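Local coordinates for flagellar basal body rod modification protein (Helicobacter pylori 26695, PDB 4ZZF), which is probably required for flagellar hook formation, perhaps as a scaffolding protein, and is represented here by a truncated form containing its immunoglobulin-like domain, at residues L29-K34 against G67-E72; A37-P42 against E93-S98. One frame throughout, in Å; residues are numbered along the deposited sequence.

Contact 1: residues L29-K34 against G67-E72; sequences LFFDEK and GYINFE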
ATOM      1  N   LEU A  29      16.660   4.022  19.242  1.00 36.99           N
ATOM      2  CA  LEU A  29      15.400   4.714  19.481  1.00 37.39           C
ATOM      3  C   LEU A  29      14.957   5.444  18.223  1.00 39.55           C
ATOM      4  O   LEU A  29      15.779   6.033  17.509  1.00 40.10           O
ATOM      5  CB  LEU A  29      15.528   5.715  20.630  1.00 35.12           C
ATOM      6  CG  LEU A  29      15.677   5.115  22.019  1.00 41.55           C
ATOM      7  CD1 LEU A  29      15.837   6.232  23.054  1.00 36.05           C
ATOM      8  CD2 LEU A  29      14.475   4.281  22.325  1.00 35.55           C
ATOM      9  N   PHE A  30      13.659   5.434  17.954  1.00 36.38           N
ATOM     10  CA  PHE A  30      13.158   6.106  16.768  1.00 34.89           C
ATOM     11  C   PHE A  30      12.530   7.447  17.124  1.00 36.08           C
ATOM     12  O   PHE A  30      11.595   7.499  17.936  1.00 36.03           O
ATOM     13  CB  PHE A  30      12.149   5.217  16.044  1.00 35.85           C
ATOM     14  CG  PHE A  30      11.578   5.831  14.799  1.00 37.92           C
ATOM     15  CD1 PHE A  30      12.225   5.693  13.587  1.00 36.13           C
ATOM     16  CD2 PHE A  30      10.381   6.548  14.843  1.00 37.70           C
ATOM     17  CE1 PHE A  30      11.686   6.257  12.435  1.00 39.09           C
ATOM     18  CE2 PHE A  30       9.847   7.109  13.703  1.00 37.51           C
ATOM     19  CZ  PHE A  30      10.502   6.960  12.494  1.00 34.18           C
ATOM     20  N   PHE A  31      13.036   8.523  16.514  1.00 32.72           N
ATOM     21  CA  PHE A  31      12.472   9.853  16.729  1.00 37.23           C
ATOM     22  C   PHE A  31      11.655  10.307  15.515  1.00 39.17           C
ATOM     23  O   PHE A  31      12.188  10.509  14.424  1.00 37.78           O
ATOM     24  CB  PHE A  31      13.587  10.851  17.077  1.00 33.61           C
ATOM     25  CG  PHE A  31      14.267  10.534  18.383  1.00 37.65           C
ATOM     26  CD1 PHE A  31      15.303   9.600  18.435  1.00 34.58           C
ATOM     27  CD2 PHE A  31      13.825  11.111  19.567  1.00 31.68           C
ATOM     28  CE1 PHE A  31      15.916   9.275  19.637  1.00 35.32           C
ATOM     29  CE2 PHE A  31      14.428  10.797  20.776  1.00 36.79           C
ATOM     30  CZ  PHE A  31      15.480   9.867  20.816  1.00 36.71           C
ATOM     31  N   ASP A  32      10.351  10.443  15.733  1.00 34.21           N
ATOM     32  CA  ASP A  32       9.390  10.797  14.689  1.00 42.07           C
ATOM     33  C   ASP A  32       9.604  12.192  14.104  1.00 44.23           C
ATOM     34  O   ASP A  32       9.219  12.460  12.970  1.00 46.57           O
ATOM     35  CB  ASP A  32       7.977  10.686  15.263  1.00 34.37           C
ATOM     36  CG  ASP A  32       7.745   9.344  15.944  1.00 39.44           C
ATOM     37  OD1 ASP A  32       8.284   9.128  17.055  1.00 36.50           O
ATOM     38  OD2 ASP A  32       7.055   8.492  15.354  1.00 34.28           O
ATOM     39  N   GLU A  33      10.210  13.061  14.907  1.00 40.22           N
ATOM     40  CA  GLU A  33      10.531  14.439  14.546  1.00 43.98           C
ATOM     41  C   GLU A  33      11.982  14.686  14.875  1.00 43.81           C
ATOM     42  O   GLU A  33      12.507  14.051  15.798  1.00 39.53           O
ATOM     43  CB  GLU A  33       9.692  15.448  15.337  1.00 40.03           C
ATOM     44  CG  GLU A  33       8.259  15.582  14.960  1.00 48.93           C
ATOM     45  CD  GLU A  33       7.592  16.665  15.785  1.00 52.51           C
ATOM     46  OE1 GLU A  33       8.331  17.429  16.467  1.00 50.27           O
ATOM     47  OE2 GLU A  33       6.342  16.746  15.772  1.00 56.16           O
ATOM     48  N   LYS A  34      12.612  15.627  14.171  1.00 37.88           N
ATOM     49  CA  LYS A  34      13.935  16.093  14.547  1.00 39.56           C
ATOM     50  C   LYS A  34      13.963  16.549  15.997  1.00 39.17           C
ATOM     51  O   LYS A  34      13.109  17.310  16.430  1.00 41.18           O
ATOM     52  CB  LYS A  34      14.382  17.262  13.661  1.00 44.15           C
ATOM     53  CG  LYS A  34      14.811  16.864  12.278  1.00 48.65           C
ATOM     54  CD  LYS A  34      15.471  18.023  11.553  1.00 45.97           C
ATOM     55  CE  LYS A  34      15.975  17.569  10.186  1.00 56.50           C
ATOM     56  NZ  LYS A  34      16.816  18.601   9.500  1.00 67.40           N
ATOM     57  N   GLY A  67      14.687  10.083  13.126  1.00 41.15           N
ATOM     58  CA  GLY A  67      14.723   8.698  12.691  1.00 42.65           C
ATOM     59  C   GLY A  67      15.359   7.824  13.756  1.00 40.24           C
ATOM     60  O   GLY A  67      15.278   8.135  14.944  1.00 39.46           O
ATOM     61  N   TYR A  68      15.978   6.725  13.331  1.00 40.76           N
ATOM     62  CA  TYR A  68      16.651   5.811  14.247  1.00 40.36           C
ATOM     63  C   TYR A  68      18.017   6.351  14.644  1.00 41.21           C
ATOM     64  O   TYR A  68      18.835   6.676  13.792  1.00 42.72           O
ATOM     65  CB  TYR A  68      16.807   4.426  13.618  1.00 36.60           C
ATOM     66  CG  TYR A  68      15.512   3.636  13.521  1.00 39.90           C
ATOM     67  CD1 TYR A  68      14.938   3.060  14.648  1.00 38.18           C
ATOM     68  CD2 TYR A  68      14.883   3.450  12.301  1.00 37.77           C
ATOM     69  CE1 TYR A  68      13.766   2.330  14.562  1.00 40.33           C
ATOM     70  CE2 TYR A  68      13.721   2.725  12.201  1.00 38.39           C
ATOM     71  CZ  TYR A  68      13.162   2.172  13.327  1.00 40.47           C
ATOM     72  OH  TYR A  68      11.996   1.470  13.210  1.00 35.49           O
ATOM     73  N   ILE A  69      18.263   6.439  15.943  1.00 41.72           N
ATOM     74  CA  ILE A  69      19.571   6.842  16.448  1.00 43.31           C
ATOM     75  C   ILE A  69      20.105   5.736  17.363  1.00 44.26           C
ATOM     76  O   ILE A  69      19.355   5.189  18.175  1.00 42.91           O
ATOM     77  CB  ILE A  69      19.494   8.189  17.203  1.00 40.17           C
ATOM     78  CG1 ILE A  69      18.883   9.264  16.303  1.00 44.68           C
ATOM     79  CG2 ILE A  69      20.880   8.649  17.668  1.00 42.72           C
ATOM     80  CD1 ILE A  69      18.604  10.582  17.021  1.00 39.57           C
ATOM     81  N   ASN A  70      21.385   5.392  17.229  1.00 43.58           N
ATOM     82  CA  ASN A  70      21.968   4.338  18.065  1.00 43.18           C
ATOM     83  C   ASN A  70      22.655   4.896  19.298  1.00 41.17           C
ATOM     84  O   ASN A  70      23.358   5.895  19.238  1.00 41.23           O
ATOM     85  CB  ASN A  70      22.954   3.492  17.270  1.00 41.64           C
ATOM     86  CG  ASN A  70      22.338   2.931  16.019  1.00 46.96           C
ATOM     87  OD1 ASN A  70      21.365   2.181  16.076  1.00 51.89           O
ATOM     88  ND2 ASN A  70      22.884   3.305  14.877  1.00 49.47           N
ATOM     89  N   PHE A  71      22.424   4.243  20.423  1.00 43.85           N
ATOM     90  CA  PHE A  71      22.980   4.682  21.686  1.00 44.10           C
ATOM     91  C   PHE A  71      23.699   3.530  22.362  1.00 50.48           C
ATOM     92  O   PHE A  71      23.542   2.374  21.964  1.00 50.69           O
ATOM     93  CB  PHE A  71      21.888   5.219  22.605  1.00 43.45           C
ATOM     94  CG  PHE A  71      21.097   6.366  22.022  1.00 41.74           C
ATOM     95  CD1 PHE A  71      21.518   7.673  22.197  1.00 39.58           C
ATOM     96  CD2 PHE A  71      19.923   6.129  21.319  1.00 42.51           C
ATOM     97  CE1 PHE A  71      20.782   8.726  21.682  1.00 41.98           C
ATOM     98  CE2 PHE A  71      19.183   7.172  20.796  1.00 42.41           C
ATOM     99  CZ  PHE A  71      19.614   8.473  20.975  1.00 40.64           C
ATOM    100  N   GLU A  72      24.492   3.852  23.381  1.00 51.13           N
ATOM    101  CA  GLU A  72      25.110   2.828  24.206  1.00 54.34           C
ATOM    102  C   GLU A  72      24.890   3.180  25.662  1.00 56.10           C
ATOM    103  O   GLU A  72      24.830   4.353  26.030  1.00 56.89           O
ATOM    104  CB  GLU A  72      26.604   2.686  23.897  1.00 59.46           C
ATOM    105  CG  GLU A  72      26.889   2.024  22.546  1.00 64.11           C
ATOM    106  CD  GLU A  72      28.375   1.927  22.198  1.00 73.67           C
ATOM    107  OE1 GLU A  72      29.195   2.663  22.795  1.00 69.50           O
ATOM    108  OE2 GLU A  72      28.715   1.103  21.315  1.00 78.27           O
TER
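In the FlgD immunoglobulin-like domain, residues Leu29-Phe31 and Gly67-Ile69 pair as an antiparallel two-strand ladder. Two hydrogen-bonded pairs enclose a non-hydrogen-bonded one. At one end, Phe31 N donates to Gly67 O (2.8 Å) and Gly67 N returns a bond to Phe31 O (2.8 Å). At the other end, Leu29 N reaches Ile69 O at 3.1 Å and Ile69 N reaches Leu29 O at 3.0 Å.

Between them, Phe30 and Tyr68 meet in a T-shaped (edge-to-face) aromatic pair. Phe30 presents its CD1 edge, and this atom sits 3.5 Å above the Tyr68 ring plane, over its centre. The planes are turned 63° from each other. CG of Phe30 is anti to the backbone N (chi1 -180°), and its side chain crosses that of Tyr68 at a slant; CB also touches Tyr68 CE1.

The other face of the ladder carries Leu29, Phe31 and Ile69, joined by Phe71. Phe31 CD1 packs 3.7 Å from Ile69 CD1, the two side chains crossing at about a right angle. Phe31 also meets Phe71 tip to tip, its CE1 lying at the edge of the Phe71 ring near CZ, while Leu29 CB approaches Phe71 CE2 at 3.9 Å. The result is a continuous apolar layer.

This layer turns toward strand 43-47, where Ile44 touches both Leu29 and Phe71, and Leu59 touches the Phe31 and Phe71 side chains. On the opposite face, Tyr68 OH is hydrogen-bonded to Glu112 O, and Phe30 packs against Glu112, so the ladder lies between the apolar interior and the segment following strand 104-107.

Contact 2: residues A37-P42 against E93-S98; sequences ASKGVP and EYNLDS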
ATOM      1  N   ALA A  37      16.650  20.675  20.907  1.00 36.72           N
ATOM      2  CA  ALA A  37      17.110  20.726  22.293  1.00 41.40           C
ATOM      3  C   ALA A  37      16.771  22.042  23.016  1.00 48.21           C
ATOM      4  O   ALA A  37      17.088  22.201  24.208  1.00 46.17           O
ATOM      5  CB  ALA A  37      18.617  20.477  22.357  1.00 43.53           C
ATOM      6  N   SER A  38      16.145  22.989  22.315  1.00 43.59           N
ATOM      7  CA  SER A  38      15.674  24.209  22.978  1.00 42.46           C
ATOM      8  C   SER A  38      14.259  24.006  23.545  1.00 41.62           C
ATOM      9  O   SER A  38      13.739  24.851  24.269  1.00 43.55           O
ATOM     10  CB  SER A  38      15.690  25.386  22.006  1.00 42.43           C
ATOM     11  OG  SER A  38      14.669  25.217  21.052  1.00 39.54           O
ATOM     12  N   LYS A  39      13.646  22.874  23.204  1.00 37.76           N
ATOM     13  CA  LYS A  39      12.275  22.586  23.591  1.00 39.81           C
ATOM     14  C   LYS A  39      12.275  21.653  24.803  1.00 43.02           C
ATOM     15  O   LYS A  39      12.265  20.431  24.662  1.00 40.92           O
ATOM     16  CB  LYS A  39      11.503  21.977  22.408  1.00 40.46           C
ATOM     17  CG  LYS A  39      11.199  22.985  21.291  1.00 38.37           C
ATOM     18  CD  LYS A  39      10.637  22.343  20.012  1.00 39.62           C
ATOM     19  CE  LYS A  39       9.210  21.837  20.183  1.00 43.56           C
ATOM     20  NZ  LYS A  39       8.265  22.917  20.581  1.00 44.98           N
ATOM     21  N   GLY A  40      12.293  22.249  25.993  1.00 43.98           N
ATOM     22  CA  GLY A  40      12.451  21.504  27.226  1.00 41.36           C
ATOM     23  C   GLY A  40      13.833  20.890  27.333  1.00 44.18           C
ATOM     24  O   GLY A  40      14.769  21.351  26.682  1.00 46.02           O
ATOM     25  N   VAL A  41      13.953  19.839  28.145  1.00 41.25           N
ATOM     26  CA  VAL A  41      15.209  19.111  28.294  1.00 41.65           C
ATOM     27  C   VAL A  41      15.045  17.646  27.842  1.00 40.40           C
ATOM     28  O   VAL A  41      14.535  16.827  28.594  1.00 40.83           O
ATOM     29  CB  VAL A  41      15.698  19.173  29.763  1.00 45.57           C
ATOM     30  CG1 VAL A  41      17.043  18.448  29.933  1.00 43.72           C
ATOM     31  CG2 VAL A  41      15.792  20.644  30.226  1.00 43.73           C
ATOM     32  N   PRO A  42      15.464  17.319  26.603  1.00 39.38           N
ATOM     33  CA  PRO A  42      15.235  15.967  26.078  1.00 37.35           C
ATOM     34  C   PRO A  42      16.190  14.954  26.691  1.00 42.19           C
ATOM     35  O   PRO A  42      17.366  15.240  26.888  1.00 39.08           O
ATOM     36  CB  PRO A  42      15.506  16.119  24.582  1.00 36.12           C
ATOM     37  CG  PRO A  42      16.571  17.184  24.523  1.00 37.55           C
ATOM     38  CD  PRO A  42      16.192  18.160  25.637  1.00 40.06           C
ATOM     39  N   GLU A  93      12.080  11.193  26.116  1.00 38.11           N
ATOM     40  CA  GLU A  93      11.198  12.339  25.999  1.00 40.63           C
ATOM     41  C   GLU A  93      11.958  13.417  25.271  1.00 39.61           C
ATOM     42  O   GLU A  93      13.142  13.603  25.532  1.00 37.80           O
ATOM     43  CB  GLU A  93      10.750  12.828  27.371  1.00 39.26           C
ATOM     44  CG  GLU A  93       9.744  11.914  28.033  1.00 49.85           C
ATOM     45  CD  GLU A  93       9.027  12.604  29.164  1.00 56.61           C
ATOM     46  OE1 GLU A  93       9.731  13.218  30.003  1.00 64.28           O
ATOM     47  OE2 GLU A  93       7.772  12.573  29.189  1.00 59.46           O
ATOM     48  N   TYR A  94      11.284  14.135  24.376  1.00 37.74           N
ATOM     49  CA  TYR A  94      11.947  15.188  23.618  1.00 37.10           C
ATOM     50  C   TYR A  94      10.910  16.140  23.024  1.00 37.60           C
ATOM     51  O   TYR A  94       9.729  15.787  22.915  1.00 35.38           O
ATOM     52  CB  TYR A  94      12.829  14.586  22.519  1.00 36.47           C
ATOM     53  CG  TYR A  94      12.028  13.929  21.414  1.00 37.55           C
ATOM     54  CD1 TYR A  94      11.312  12.758  21.646  1.00 36.92           C
ATOM     55  CD2 TYR A  94      11.971  14.487  20.145  1.00 36.43           C
ATOM     56  CE1 TYR A  94      10.566  12.158  20.641  1.00 36.00           C
ATOM     57  CE2 TYR A  94      11.231  13.887  19.131  1.00 33.74           C
ATOM     58  CZ  TYR A  94      10.528  12.733  19.385  1.00 36.27           C
ATOM     59  OH  TYR A  94       9.779  12.144  18.386  1.00 34.07           O
ATOM     60  N   ASN A  95      11.360  17.354  22.699  1.00 37.17           N
ATOM     61  CA  ASN A  95      10.528  18.386  22.075  1.00 37.07           C
ATOM     62  C   ASN A  95       9.307  18.756  22.892  1.00 34.31           C
ATOM     63  O   ASN A  95       8.190  18.479  22.496  1.00 36.61           O
ATOM     64  CB  ASN A  95      10.104  17.941  20.674  1.00 34.14           C
ATOM     65  CG  ASN A  95      11.276  17.869  19.720  1.00 34.15           C
ATOM     66  OD1 ASN A  95      12.419  18.027  20.139  1.00 36.18           O
ATOM     67  ND2 ASN A  95      11.006  17.637  18.440  1.00 35.26           N
ATOM     68  N   LEU A  96       9.540  19.377  24.039  1.00 38.28           N
ATOM     69  CA  LEU A  96       8.468  19.854  24.905  1.00 41.15           C
ATOM     70  C   LEU A  96       7.583  20.828  24.142  1.00 43.92           C
ATOM     71  O   LEU A  96       8.086  21.744  23.485  1.00 41.15           O
ATOM     72  CB  LEU A  96       9.054  20.528  26.145  1.00 39.30           C
ATOM     73  CG  LEU A  96       8.126  21.356  27.025  1.00 44.05           C
ATOM     74  CD1 LEU A  96       7.153  20.439  27.741  1.00 46.73           C
ATOM     75  CD2 LEU A  96       8.932  22.175  28.034  1.00 41.15           C
ATOM     76  N   ASP A  97       6.274  20.620  24.199  1.00 44.75           N
ATOM     77  CA  ASP A  97       5.360  21.506  23.492  1.00 47.10           C
ATOM     78  C   ASP A  97       4.887  22.657  24.391  1.00 48.47           C
ATOM     79  O   ASP A  97       4.532  22.446  25.541  1.00 48.66           O
ATOM     80  CB  ASP A  97       4.166  20.725  22.952  1.00 47.00           C
ATOM     81  CG  ASP A  97       3.182  21.613  22.197  1.00 49.48           C
ATOM     82  OD1 ASP A  97       3.420  21.898  21.009  1.00 49.46           O
ATOM     83  OD2 ASP A  97       2.180  22.033  22.797  1.00 49.48           O
ATOM     84  N   SER A  98       4.892  23.876  23.856  1.00 48.26           N
ATOM     85  CA  SER A  98       4.523  25.072  24.626  1.00 48.63           C
ATOM     86  C   SER A  98       3.100  25.029  25.174  1.00 53.14           C
ATOM     87  O   SER A  98       2.854  25.382  26.339  1.00 54.97           O
ATOM     88  CB  SER A  98       4.681  26.328  23.765  1.00 46.93           C
ATOM     89  OG  SER A  98       4.068  27.438  24.394  1.00 52.82           O
TER
HETATM   90  O   HOH W   1      13.685  18.580  23.309  1.00 36.73           O
HETATM   91  O   HOH W   2       5.918  21.270  19.955  1.00 45.11           O
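The flat Lys39-Gly40 peptide has Leu96 over one face, while a water sits beside its oxygen at the carbonyl edge, displaced to the other side of the plane. Leu96 N donates to Lys39 O at 3.0 Å from well above the carbonyl plane, 65° out of it, and Leu96 CB lies on the same side, 3.7 Å from Gly40 N. The water lies 2.7 Å from Lys39 O and accepts from Asn95 N. Leu96 N and, probably, the water both bond to the Lys39 carbonyl oxygen. At its far end the leucine touches Gly40 with CD2, 3.7 Å from Gly40 CA; the positive phi of Gly40 favours glycine.

The lysine side chain runs over the 93-98 backbone. Bends at chi3 and chi4 (71° and 59°) bring its CE and then NZ round to Leu96 O, which NZ reaches at 3.1 Å. Its CB and CE touch the same oxygen, and CE also packs against Asn95 CB. A second water accepts from Lys39 NZ and donates to Asp97 OD1 at 2.8 Å, linking the Lys39 ammonium to the Asp97 carboxylate, whose OD2 is hydrogen-bonded to Ser100 N.

Pro42 makes the apolar part of the contact: its CB rests 3.7 Å from Tyr94 CB, and its CA forms a CA-H...O contact of 3.2 Å with Glu93 O. Asn95 OD1 accepts from Asp36 N, just before residues 37-42.

Backbone bonds between Glu93 and Ala43 show that antiparallel pairing of strands 43-47 and 86-94 starts next to Pro42. The contact thus belongs to the end of a beta-sheet in the immunoglobulin-like domain, where a loop leading into one strand is tied to the chain leaving its antiparallel neighbour, with a water bridging the two backbones beyond the regular ladder.

In the fold
All four segments belong to the immunoglobulin-like domain, with centres of the two contacts about 15 Å apart. Along the chain their segments alternate: 29-34, 37-42, 67-72, then 93-98. Contact 1 is buried, about 7 Å from the chain centre, and pairs strands 25-31 and 67-73; contact 2 lies farther out, about 17 Å from that centre, near the end of strand 86-94, where the loop after strand 25-31 runs into strand 43-47. They meet directly. The Phe31 and Tyr94 rings pack edge-to-face, and Asn95 ND2 probably donates to Lys34 O at 2.9 Å. The two-strand ladder is thus joined to the end of the larger sheet through the turn after strand 25-31.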